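RE68036p (Drosophila melanogaster, PDB 1SQH) is uncharacterised but probably acts as an acyltransferase of the acetyltransferase superfamily, perhaps transferring acyl groups to glycine. Local coordinates at residues A[85-94]-A[115-126]. Numbering follows the deposited sequence.
Sequences LHRDIVQSVS and LIEWTQGALLTN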
loop_
_atom_site.group_PDB
_atom_site.type_symbol
_atom_site.label_atom_id
_atom_site.label_comp_id
_atom_site.label_asym_id
_atom_site.label_seq_id
_atom_site.Cartn_x
_atom_site.Cartn_y
_atom_site.Cartn_z
ATOM N N LEU A 85 -3.189 4.266 11.742
ATOM C CA LEU A 85 -2.018 3.665 12.351
ATOM C C LEU A 85 -2.021 2.183 12.007
ATOM O O LEU A 85 -3.034 1.498 12.197
ATOM C CB LEU A 85 -2.050 3.870 13.866
ATOM C CG LEU A 85 -1.840 5.314 14.350
ATOM C CD1 LEU A 85 -1.908 5.350 15.883
ATOM C CD2 LEU A 85 -0.496 5.830 13.878
ATOM N N HIS A 86 -0.892 1.719 11.477
ATOM C CA HIS A 86 -0.691 0.330 11.059
ATOM C C HIS A 86 0.510 -0.298 11.769
ATOM O O HIS A 86 1.497 0.379 12.079
ATOM C CB HIS A 86 -0.497 0.282 9.532
ATOM C CG HIS A 86 -0.099 -1.063 8.997
ATOM N ND1 HIS A 86 1.213 -1.492 8.961
ATOM C CD2 HIS A 86 -0.836 -2.063 8.454
ATOM C CE1 HIS A 86 1.264 -2.695 8.415
ATOM N NE2 HIS A 86 0.034 -3.065 8.098
ATOM N N ARG A 87 0.431 -1.597 12.020
ATOM C CA ARG A 87 1.513 -2.287 12.698
ATOM C C ARG A 87 1.966 -3.575 12.010
ATOM O O ARG A 87 1.142 -4.403 11.610
ATOM C CB ARG A 87 1.091 -2.618 14.134
ATOM C CG ARG A 87 2.203 -3.199 15.001
ATOM C CD ARG A 87 2.465 -2.278 16.182
ATOM N NE ARG A 87 3.690 -1.498 16.055
ATOM C CZ ARG A 87 3.839 -0.270 16.548
ATOM N NH1 ARG A 87 2.835 0.317 17.187
ATOM N NH2 ARG A 87 4.995 0.369 16.423
ATOM N N ASP A 88 3.278 -3.715 11.861
ATOM C CA ASP A 88 3.893 -4.913 11.301
ATOM C C ASP A 88 5.262 -5.032 11.985
ATOM O O ASP A 88 5.372 -5.630 13.050
ATOM C CB ASP A 88 4.059 -4.820 9.782
ATOM C CG ASP A 88 4.496 -6.144 9.178
ATOM O OD1 ASP A 88 4.726 -7.082 9.969
ATOM O OD2 ASP A 88 4.609 -6.259 7.937
ATOM N N ILE A 89 6.299 -4.467 11.376
ATOM C CA ILE A 89 7.622 -4.481 11.991
ATOM C C ILE A 89 7.705 -3.190 12.797
ATOM O O ILE A 89 8.068 -3.199 13.973
ATOM C CB ILE A 89 8.750 -4.478 10.956
ATOM C CG1 ILE A 89 8.786 -5.818 10.215
ATOM C CG2 ILE A 89 10.089 -4.231 11.651
ATOM C CD1 ILE A 89 9.939 -5.917 9.227
ATOM N N VAL A 90 7.366 -2.081 12.143
ATOM C CA VAL A 90 7.349 -0.770 12.787
ATOM C C VAL A 90 5.922 -0.225 12.675
ATOM O O VAL A 90 4.998 -0.951 12.301
ATOM C CB VAL A 90 8.299 0.228 12.095
ATOM C CG1 VAL A 90 9.714 -0.301 12.121
ATOM C CG2 VAL A 90 7.848 0.472 10.664
ATOM N N GLN A 91 5.744 1.047 13.013
ATOM C CA GLN A 91 4.434 1.675 12.921
ATOM C C GLN A 91 4.405 2.463 11.614
ATOM O O GLN A 91 5.362 3.169 11.278
ATOM C CB GLN A 91 4.195 2.624 14.112
ATOM C CG GLN A 91 2.830 3.337 14.090
ATOM C CD GLN A 91 2.725 4.477 15.103
ATOM O OE1 GLN A 91 3.461 5.471 15.027
ATOM N NE2 GLN A 91 1.803 4.340 16.054
ATOM N N SER A 92 3.317 2.321 10.869
ATOM C CA SER A 92 3.166 3.043 9.614
ATOM C C SER A 92 2.007 4.010 9.786
ATOM O O SER A 92 0.953 3.636 10.305
ATOM C CB SER A 92 2.881 2.072 8.470
ATOM O OG SER A 92 4.010 1.256 8.217
ATOM N N VAL A 93 2.217 5.252 9.358
ATOM C CA VAL A 93 1.200 6.283 9.483
ATOM C C VAL A 93 0.794 6.864 8.136
ATOM O O VAL A 93 1.633 7.139 7.275
ATOM C CB VAL A 93 1.690 7.462 10.381
ATOM C CG1 VAL A 93 0.565 8.452 10.606
ATOM C CG2 VAL A 93 2.196 6.937 11.714
ATOM N N SER A 94 -0.510 7.026 7.962
ATOM C CA SER A 94 -1.075 7.620 6.755
ATOM C C SER A 94 -1.998 8.723 7.244
ATOM O O SER A 94 -2.590 8.604 8.316
ATOM C CB SER A 94 -1.894 6.599 5.956
ATOM O OG SER A 94 -2.513 7.226 4.843
ATOM N N LEU A 115 0.326 9.201 19.886
ATOM C CA LEU A 115 0.126 7.828 19.439
ATOM C C LEU A 115 1.143 7.452 18.364
ATOM O O LEU A 115 1.293 6.275 18.034
ATOM C CB LEU A 115 -1.292 7.642 18.890
ATOM C CG LEU A 115 -2.465 8.081 19.770
ATOM C CD1 LEU A 115 -3.773 7.634 19.117
ATOM C CD2 LEU A 115 -2.342 7.479 21.156
ATOM N N ILE A 116 1.838 8.456 17.830
ATOM C CA ILE A 116 2.833 8.254 16.781
ATOM C C ILE A 116 4.231 8.071 17.369
ATOM O O ILE A 116 4.656 8.826 18.241
ATOM C CB ILE A 116 2.851 9.448 15.801
ATOM C CG1 ILE A 116 1.514 9.536 15.062
ATOM C CG2 ILE A 116 3.981 9.290 14.816
ATOM C CD1 ILE A 116 1.414 10.695 14.096
ATOM N N GLU A 117 4.948 7.067 16.878
ATOM C CA GLU A 117 6.285 6.763 17.374
ATOM C C GLU A 117 7.383 7.468 16.573
ATOM O O GLU A 117 8.167 6.839 15.862
ATOM C CB GLU A 117 6.462 5.243 17.372
ATOM C CG GLU A 117 5.245 4.545 17.974
ATOM C CD GLU A 117 5.359 3.037 17.993
ATOM O OE1 GLU A 117 6.174 2.497 17.218
ATOM O OE2 GLU A 117 4.619 2.389 18.767
ATOM N N TRP A 118 7.425 8.790 16.713
ATOM C CA TRP A 118 8.394 9.640 16.026
ATOM C C TRP A 118 9.827 9.212 16.249
ATOM O O TRP A 118 10.682 9.405 15.389
ATOM C CB TRP A 118 8.280 11.089 16.511
ATOM C CG TRP A 118 6.945 11.717 16.311
ATOM C CD1 TRP A 118 6.017 11.989 17.268
ATOM C CD2 TRP A 118 6.392 12.166 15.073
ATOM N NE1 TRP A 118 4.916 12.585 16.704
ATOM C CE2 TRP A 118 5.121 12.706 15.357
ATOM C CE3 TRP A 118 6.850 12.164 13.746
ATOM C CZ2 TRP A 118 4.297 13.241 14.362
ATOM C CZ3 TRP A 118 6.031 12.696 12.756
ATOM C CH2 TRP A 118 4.768 13.228 13.074
ATOM N N THR A 119 10.080 8.651 17.424
ATOM C CA THR A 119 11.413 8.232 17.826
ATOM C C THR A 119 11.705 6.747 17.671
ATOM O O THR A 119 12.858 6.317 17.787
ATOM C CB THR A 119 11.639 8.647 19.293
ATOM O OG1 THR A 119 11.877 10.060 19.350
ATOM C CG2 THR A 119 12.799 7.887 19.917
ATOM N N GLN A 120 10.671 5.962 17.390
ATOM C CA GLN A 120 10.836 4.519 17.269
ATOM C C GLN A 120 10.812 3.960 15.851
ATOM O O GLN A 120 10.357 2.835 15.633
ATOM C CB GLN A 120 9.777 3.817 18.121
ATOM C CG GLN A 120 9.996 3.983 19.620
ATOM C CD GLN A 120 8.787 3.572 20.431
ATOM O OE1 GLN A 120 7.798 4.306 20.512
ATOM N NE2 GLN A 120 8.852 2.386 21.029
ATOM N N GLY A 121 11.302 4.746 14.897
ATOM C CA GLY A 121 11.354 4.304 13.514
ATOM C C GLY A 121 10.045 4.236 12.740
ATOM O O GLY A 121 9.920 3.430 11.814
ATOM N N ALA A 122 9.075 5.074 13.093
ATOM C CA ALA A 122 7.779 5.070 12.408
ATOM C C ALA A 122 7.906 5.383 10.917
ATOM O O ALA A 122 8.710 6.223 10.515
ATOM C CB ALA A 122 6.837 6.076 13.065
ATOM N N LEU A 123 7.103 4.709 10.098
ATOM C CA LEU A 123 7.135 4.944 8.652
ATOM C C LEU A 123 5.917 5.749 8.188
ATOM O O LEU A 123 4.769 5.349 8.407
ATOM C CB LEU A 123 7.185 3.611 7.905
ATOM C CG LEU A 123 7.089 3.677 6.376
ATOM C CD1 LEU A 123 8.271 4.442 5.813
ATOM C CD2 LEU A 123 7.042 2.261 5.800
ATOM N N LEU A 124 6.174 6.891 7.564
ATOM C CA LEU A 124 5.116 7.750 7.051
ATOM C C LEU A 124 4.854 7.340 5.596
ATOM O O LEU A 124 5.689 7.574 4.717
ATOM C CB LEU A 124 5.557 9.220 7.123
ATOM C CG LEU A 124 5.397 9.967 8.462
ATOM C CD1 LEU A 124 5.606 9.022 9.633
ATOM C CD2 LEU A 124 6.363 11.150 8.515
ATOM N N THR A 125 3.691 6.734 5.350
ATOM C CA THR A 125 3.335 6.253 4.006
ATOM C C THR A 125 2.442 7.177 3.177
ATOM O O THR A 125 1.595 7.902 3.712
ATOM C CB THR A 125 2.640 4.871 4.091
ATOM O OG1 THR A 125 1.383 5.005 4.771
ATOM C CG2 THR A 125 3.516 3.877 4.849
ATOM N N ASN A 126 2.621 7.124 1.862
ATOM C CA ASN A 126 1.839 7.940 0.925
ATOM C C ASN A 126 1.595 9.385 1.381
ATOM O O ASN A 126 0.454 9.853 1.399
ATOM C CB ASN A 126 0.490 7.252 0.602
ATOM C CG ASN A 126 -0.212 6.699 1.839
ATOM O OD1 ASN A 126 0.119 5.602 2.331
ATOM N ND2 ASN A 126 -1.181 7.454 2.355
HETATM O O HOH W 1 7.660 2.694 14.952
#
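Glu117 OE1 is held by two donors: Arg87 NH2 at 2.6 Å and a water that also accepts from Gln91 N and donates to Gln120 O. Arg87 meets the carboxylate end-on, its NH1 lying 3.2 Å from Glu117 OE2; the two planes are 36° apart, and both nitrogens approach from above the carboxylate plane. Beside this salt bridge, glutamine suits position 91 because one amide both donates and accepts, engaging backbone as a neighbouring strand would. With CG anti to the backbone N (chi1 180°) and the chain extended, Gln91 NE2 reaches Leu115 O at 2.8 Å, almost straight, while Gln91 OE1 accepts from Glu117 N at 2.9 Å. A lysine in place of Glu117 would probably leave the Arg87 guanidinium without its counter-charge and set a second positive charge against it. Farther along, strands 91-94 and 123-125 pair in parallel: Gln91 O takes Leu123 N, Val93 N gives to Leu123 O. Branched, apolar Val93 packs CG1 against Ile116 CD1 and CB against Leu124 CD1, bringing no polar group needing a partner. Lacking strand pairing with hairpin 85-94, the loop 115-121 is thus fastened to it largely by the Gln91 amide and the Arg87 charge pair.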